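Superoxide dismutase [Mn/Fe] (Aeropyrum pernix, PDB 3AK2) catalyses the dismutation of superoxide to oxygen and hydrogen peroxide, using manganese here and, as a cambialistic enzyme, probably iron as well. Local coordinates at residues P84-G98 and W186-R198. Sequence-based numbering, arbitrary orientation.
Sequences PNMAPPGKGGGTPGG and WWNVVNWDDVEKR
Pro-96 lies flat over the indole of Trp-192, its CD 3.8 Å from the centroid of the five-membered ring in a CH-pi contact. Val-190 CG1 covers the opposite face; Trp-192 CG, anti to the carbonyl carbon of Trp-192 (chi1 -70°), places the indole between proline and valine. Its NE1 makes a weak 3.3 Å bond to Gly-94 O and also donates to a water that bridges Gly-94 O and Trp-187 O. Replacing Trp-192 by an alanine removes the indole, which would probably open a gap between Pro-96 and Val-190 CG1 and strip this water of its indole donor.

Beside the indole the backbones interlock: Gly-93 N donates to Val-190 O at 2.7 Å, Ala-87 N reaches Val-189 O in its carbonyl plane, and Asn-191 N gives an almost straight bond to Asn-85 O from above the carbonyl plane. Asn-191, at the N-cap of helix 192-205, uses both ends of its amide: ND2 meets Pro-84 O at 3.0 Å, whereas OD1 weakly caps Asp-194 N. Met-86 SD touches the edge of the Trp-186 indole, 3.7 Å from Trp-186 NE1; the Met-86 side chain lies about 9 Å from the bound manganese.

Asp-194 OD2 accepts two bonds, 2.8 Å from Asn-85 ND2 and 2.7 Å from Arg-198 NE, the latter part of a salt bridge with Asp-194 OD2 in the guanidinium plane of Arg-198. Asn-85 is further fixed by Val-163 N and Ile-161 O of strand 159-165, and Arg-198 NH1 binds Tyr-210 O of the second subunit.

The loop between helix 62-82 and helix 98-108 is thus fastened to the start of the last helix by polar and aromatic contacts, and the paired Asp-194 and Arg-198 probably offset each other's charge in this buried setting.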
loop_
_atom_site.group_PDB
_atom_site.type_symbol
_atom_site.label_atom_id
_atom_site.label_comp_id
_atom_site.label_asym_id
_atom_site.label_seq_id
_atom_site.Cartn_x
_atom_site.Cartn_y
_atom_site.Cartn_z
ATOM N N PRO A 84 5.194 26.716 -4.642
ATOM C CA PRO A 84 6.351 27.512 -5.078
ATOM C C PRO A 84 7.214 26.845 -6.152
ATOM O O PRO A 84 8.031 27.525 -6.786
ATOM C CB PRO A 84 7.148 27.717 -3.788
ATOM C CG PRO A 84 6.773 26.563 -2.918
ATOM C CD PRO A 84 5.337 26.267 -3.244
ATOM N N ASN A 85 7.042 25.540 -6.361
ATOM C CA ASN A 85 7.648 24.843 -7.501
ATOM C C ASN A 85 7.108 25.358 -8.835
ATOM O O ASN A 85 7.645 25.016 -9.890
ATOM C CB ASN A 85 7.354 23.340 -7.450
ATOM C CG ASN A 85 8.380 22.527 -6.658
ATOM O OD1 ASN A 85 8.182 21.326 -6.481
ATOM N ND2 ASN A 85 9.469 23.149 -6.206
ATOM N N MET A 86 6.032 26.142 -8.790
ATOM C CA MET A 86 5.441 26.718 -9.996
ATOM C C MET A 86 5.481 28.239 -9.926
ATOM O O MET A 86 5.663 28.815 -8.855
ATOM C CB MET A 86 4.002 26.234 -10.191
ATOM C CG MET A 86 3.892 24.727 -10.363
ATOM S SD MET A 86 2.222 24.112 -10.652
ATOM C CE MET A 86 1.430 24.459 -9.076
ATOM N N ALA A 87 5.329 28.875 -11.083
ATOM C CA ALA A 87 5.299 30.330 -11.179
ATOM C C ALA A 87 4.564 30.709 -12.454
ATOM O O ALA A 87 4.512 29.907 -13.391
ATOM C CB ALA A 87 6.721 30.897 -11.189
ATOM N N PRO A 88 3.989 31.929 -12.501
ATOM C CA PRO A 88 3.315 32.372 -13.719
ATOM C C PRO A 88 4.244 32.247 -14.926
ATOM O O PRO A 88 5.446 32.505 -14.795
ATOM C CB PRO A 88 3.006 33.846 -13.432
ATOM C CG PRO A 88 2.916 33.927 -11.955
ATOM C CD PRO A 88 3.934 32.952 -11.440
ATOM N N PRO A 89 3.700 31.837 -16.089
ATOM C CA PRO A 89 4.525 31.655 -17.291
ATOM C C PRO A 89 5.421 32.870 -17.546
ATOM O O PRO A 89 4.956 34.008 -17.468
ATOM C CB PRO A 89 3.495 31.503 -18.412
ATOM C CG PRO A 89 2.252 31.036 -17.741
ATOM C CD PRO A 89 2.276 31.540 -16.334
ATOM N N GLY A 90 6.698 32.625 -17.831
ATOM C CA GLY A 90 7.696 33.696 -17.912
ATOM C C GLY A 90 8.760 33.487 -16.852
ATOM O O GLY A 90 9.869 33.043 -17.157
ATOM N N LYS A 91 8.423 33.803 -15.600
ATOM C CA LYS A 91 9.233 33.367 -14.465
ATOM C C LYS A 91 9.192 31.840 -14.407
ATOM O O LYS A 91 10.189 31.191 -14.082
ATOM C CB LYS A 91 8.725 33.964 -13.148
ATOM C CG LYS A 91 9.546 33.536 -11.933
ATOM C CD LYS A 91 8.951 34.012 -10.623
ATOM C CE LYS A 91 9.718 33.422 -9.450
ATOM N NZ LYS A 91 9.239 33.941 -8.141
ATOM N N GLY A 92 8.027 31.281 -14.730
ATOM C CA GLY A 92 7.855 29.838 -14.835
ATOM C C GLY A 92 8.148 29.343 -16.237
ATOM O O GLY A 92 8.026 30.091 -17.212
ATOM N N GLY A 93 8.538 28.076 -16.336
ATOM C CA GLY A 93 8.828 27.456 -17.621
ATOM C C GLY A 93 10.281 27.568 -18.028
ATOM O O GLY A 93 11.141 27.924 -17.220
ATOM N N GLY A 94 10.548 27.258 -19.292
ATOM C CA GLY A 94 11.901 27.294 -19.828
ATOM C C GLY A 94 12.766 26.151 -19.338
ATOM O O GLY A 94 12.262 25.112 -18.897
ATOM N N THR A 95 14.076 26.356 -19.413
ATOM C CA THR A 95 15.055 25.333 -19.072
ATOM C C THR A 95 15.964 25.852 -17.965
ATOM O O THR A 95 16.358 27.023 -17.991
ATOM C CB THR A 95 15.914 24.953 -20.296
ATOM O OG1 THR A 95 16.591 26.118 -20.778
ATOM C CG2 THR A 95 15.050 24.377 -21.414
ATOM N N PRO A 96 16.301 24.989 -16.988
ATOM C CA PRO A 96 17.104 25.415 -15.847
ATOM C C PRO A 96 18.566 25.683 -16.185
ATOM O O PRO A 96 19.090 25.165 -17.177
ATOM C CB PRO A 96 17.014 24.219 -14.896
ATOM C CG PRO A 96 16.812 23.055 -15.781
ATOM C CD PRO A 96 15.941 23.562 -16.895
ATOM N N GLY A 97 19.197 26.505 -15.352
ATOM C CA GLY A 97 20.642 26.683 -15.364
ATOM C C GLY A 97 21.214 26.239 -14.031
ATOM O O GLY A 97 20.624 25.400 -13.340
ATOM N N GLY A 98 22.372 26.790 -13.681
ATOM C CA GLY A 98 22.985 26.582 -12.375
ATOM C C GLY A 98 23.288 25.144 -12.004
ATOM O O GLY A 98 23.599 24.314 -12.866
ATOM N N TRP A 186 2.398 21.289 -17.773
ATOM C CA TRP A 186 2.934 21.699 -16.474
ATOM C C TRP A 186 4.364 22.243 -16.559
ATOM O O TRP A 186 4.734 23.144 -15.805
ATOM C CB TRP A 186 2.836 20.529 -15.489
ATOM C CG TRP A 186 3.566 20.698 -14.188
ATOM C CD1 TRP A 186 3.107 21.318 -13.061
ATOM C CD2 TRP A 186 4.872 20.205 -13.876
ATOM N NE1 TRP A 186 4.055 21.248 -12.067
ATOM C CE2 TRP A 186 5.148 20.570 -12.539
ATOM C CE3 TRP A 186 5.838 19.489 -14.596
ATOM C CZ2 TRP A 186 6.352 20.243 -11.908
ATOM C CZ3 TRP A 186 7.032 19.164 -13.968
ATOM C CH2 TRP A 186 7.276 19.539 -12.635
ATOM N N TRP A 187 5.157 21.723 -17.495
ATOM C CA TRP A 187 6.525 22.209 -17.683
ATOM C C TRP A 187 6.596 23.715 -17.929
ATOM O O TRP A 187 7.582 24.356 -17.575
ATOM C CB TRP A 187 7.216 21.459 -18.821
ATOM C CG TRP A 187 7.460 20.029 -18.488
ATOM C CD1 TRP A 187 6.735 18.954 -18.912
ATOM C CD2 TRP A 187 8.482 19.514 -17.631
ATOM N NE1 TRP A 187 7.248 17.795 -18.377
ATOM C CE2 TRP A 187 8.324 18.111 -17.590
ATOM C CE3 TRP A 187 9.522 20.101 -16.896
ATOM C CZ2 TRP A 187 9.166 17.284 -16.840
ATOM C CZ3 TRP A 187 10.360 19.277 -16.152
ATOM C CH2 TRP A 187 10.177 17.882 -16.135
ATOM N N ASN A 188 5.537 24.272 -18.509
ATOM C CA ASN A 188 5.494 25.700 -18.826
ATOM C C ASN A 188 5.341 26.619 -17.619
ATOM O O ASN A 188 5.474 27.840 -17.746
ATOM C CB ASN A 188 4.393 25.971 -19.847
ATOM C CG ASN A 188 4.648 25.277 -21.160
ATOM O OD1 ASN A 188 5.620 25.576 -21.853
ATOM N ND2 ASN A 188 3.781 24.335 -21.509
ATOM N N VAL A 189 5.074 26.035 -16.450
ATOM C CA VAL A 189 4.961 26.817 -15.215
ATOM C C VAL A 189 5.964 26.417 -14.119
ATOM O O VAL A 189 5.890 26.918 -13.000
ATOM C CB VAL A 189 3.506 26.827 -14.640
ATOM C CG1 VAL A 189 2.529 27.470 -15.626
ATOM C CG2 VAL A 189 3.047 25.418 -14.251
ATOM N N VAL A 190 6.908 25.536 -14.442
ATOM C CA VAL A 190 7.921 25.129 -13.462
ATOM C C VAL A 190 8.806 26.312 -13.075
ATOM O O VAL A 190 9.353 27.001 -13.940
ATOM C CB VAL A 190 8.795 23.954 -13.960
ATOM C CG1 VAL A 190 9.957 23.693 -13.002
ATOM C CG2 VAL A 190 7.953 22.705 -14.123
ATOM N N ASN A 191 8.923 26.544 -11.773
ATOM C CA ASN A 191 9.738 27.618 -11.231
ATOM C C ASN A 191 11.151 27.117 -10.943
ATOM O O ASN A 191 11.460 26.691 -9.826
ATOM C CB ASN A 191 9.078 28.160 -9.960
ATOM C CG ASN A 191 9.792 29.365 -9.386
ATOM O OD1 ASN A 191 10.768 29.867 -9.950
ATOM N ND2 ASN A 191 9.300 29.845 -8.251
ATOM N N TRP A 192 12.013 27.167 -11.956
ATOM C CA TRP A 192 13.367 26.637 -11.809
ATOM C C TRP A 192 14.198 27.388 -10.773
ATOM O O TRP A 192 15.109 26.815 -10.178
ATOM C CB TRP A 192 14.080 26.549 -13.161
ATOM C CG TRP A 192 13.507 25.477 -14.026
ATOM C CD1 TRP A 192 12.785 25.646 -15.168
ATOM C CD2 TRP A 192 13.568 24.061 -13.794
ATOM N NE1 TRP A 192 12.405 24.428 -15.673
ATOM C CE2 TRP A 192 12.872 23.437 -14.850
ATOM C CE3 TRP A 192 14.154 23.260 -12.804
ATOM C CZ2 TRP A 192 12.746 22.046 -14.948
ATOM C CZ3 TRP A 192 14.023 21.878 -12.898
ATOM C CH2 TRP A 192 13.325 21.287 -13.963
ATOM N N ASP A 193 13.873 28.659 -10.541
ATOM C CA ASP A 193 14.511 29.424 -9.472
ATOM C C ASP A 193 14.263 28.785 -8.107
ATOM O O ASP A 193 15.174 28.672 -7.294
ATOM C CB ASP A 193 14.023 30.876 -9.465
ATOM C CG ASP A 193 14.596 31.680 -8.306
ATOM O OD1 ASP A 193 15.832 31.848 -8.251
ATOM O OD2 ASP A 193 13.809 32.143 -7.450
ATOM N N ASP A 194 13.021 28.375 -7.862
ATOM C CA ASP A 194 12.673 27.711 -6.612
ATOM C C ASP A 194 13.404 26.376 -6.492
ATOM O O ASP A 194 13.965 26.065 -5.441
ATOM C CB ASP A 194 11.162 27.505 -6.519
ATOM C CG ASP A 194 10.747 26.805 -5.241
ATOM O OD1 ASP A 194 10.647 27.474 -4.191
ATOM O OD2 ASP A 194 10.519 25.581 -5.295
ATOM N N VAL A 195 13.415 25.605 -7.577
ATOM C CA VAL A 195 14.103 24.311 -7.590
ATOM C C VAL A 195 15.597 24.481 -7.295
ATOM O O VAL A 195 16.168 23.727 -6.509
ATOM C CB VAL A 195 13.880 23.544 -8.921
ATOM C CG1 VAL A 195 14.577 22.187 -8.889
ATOM C CG2 VAL A 195 12.391 23.349 -9.183
ATOM N N GLU A 196 16.216 25.483 -7.923
ATOM C CA GLU A 196 17.630 25.800 -7.696
ATOM C C GLU A 196 17.909 26.142 -6.231
ATOM O O GLU A 196 18.884 25.664 -5.647
ATOM C CB GLU A 196 18.065 26.950 -8.615
ATOM C CG GLU A 196 19.548 27.332 -8.531
ATOM C CD GLU A 196 20.478 26.333 -9.206
ATOM O OE1 GLU A 196 19.996 25.457 -9.955
ATOM O OE2 GLU A 196 21.705 26.431 -8.996
ATOM N N LYS A 197 17.044 26.962 -5.641
ATOM C CA LYS A 197 17.185 27.333 -4.236
ATOM C C LYS A 197 17.033 26.129 -3.304
ATOM O O LYS A 197 17.755 26.014 -2.311
ATOM C CB LYS A 197 16.206 28.446 -3.868
ATOM C CG LYS A 197 16.628 29.807 -4.396
ATOM C CD LYS A 197 15.565 30.861 -4.129
ATOM C CE LYS A 197 16.095 32.267 -4.380
ATOM N NZ LYS A 197 16.664 32.447 -5.749
ATOM N N ARG A 198 16.113 25.224 -3.642
ATOM C CA ARG A 198 15.942 23.983 -2.881
ATOM C C ARG A 198 17.171 23.083 -2.979
ATOM O O ARG A 198 17.645 22.557 -1.967
ATOM C CB ARG A 198 14.677 23.244 -3.320
ATOM C CG ARG A 198 13.432 23.968 -2.875
ATOM C CD ARG A 198 12.133 23.297 -3.299
ATOM N NE ARG A 198 11.039 24.213 -2.996
ATOM C CZ ARG A 198 10.457 24.339 -1.807
ATOM N NH1 ARG A 198 10.817 23.569 -0.788
ATOM N NH2 ARG A 198 9.497 25.240 -1.645
HETATM O O HOH W 1 11.732 28.910 -14.617
HETATM O O HOH W 2 12.090 30.489 -12.228
HETATM O O HOH W 3 11.048 31.841 -6.795
HETATM O O HOH W 4 10.337 23.589 -17.796
HETATM O O HOH W 5 8.302 26.959 -20.974
#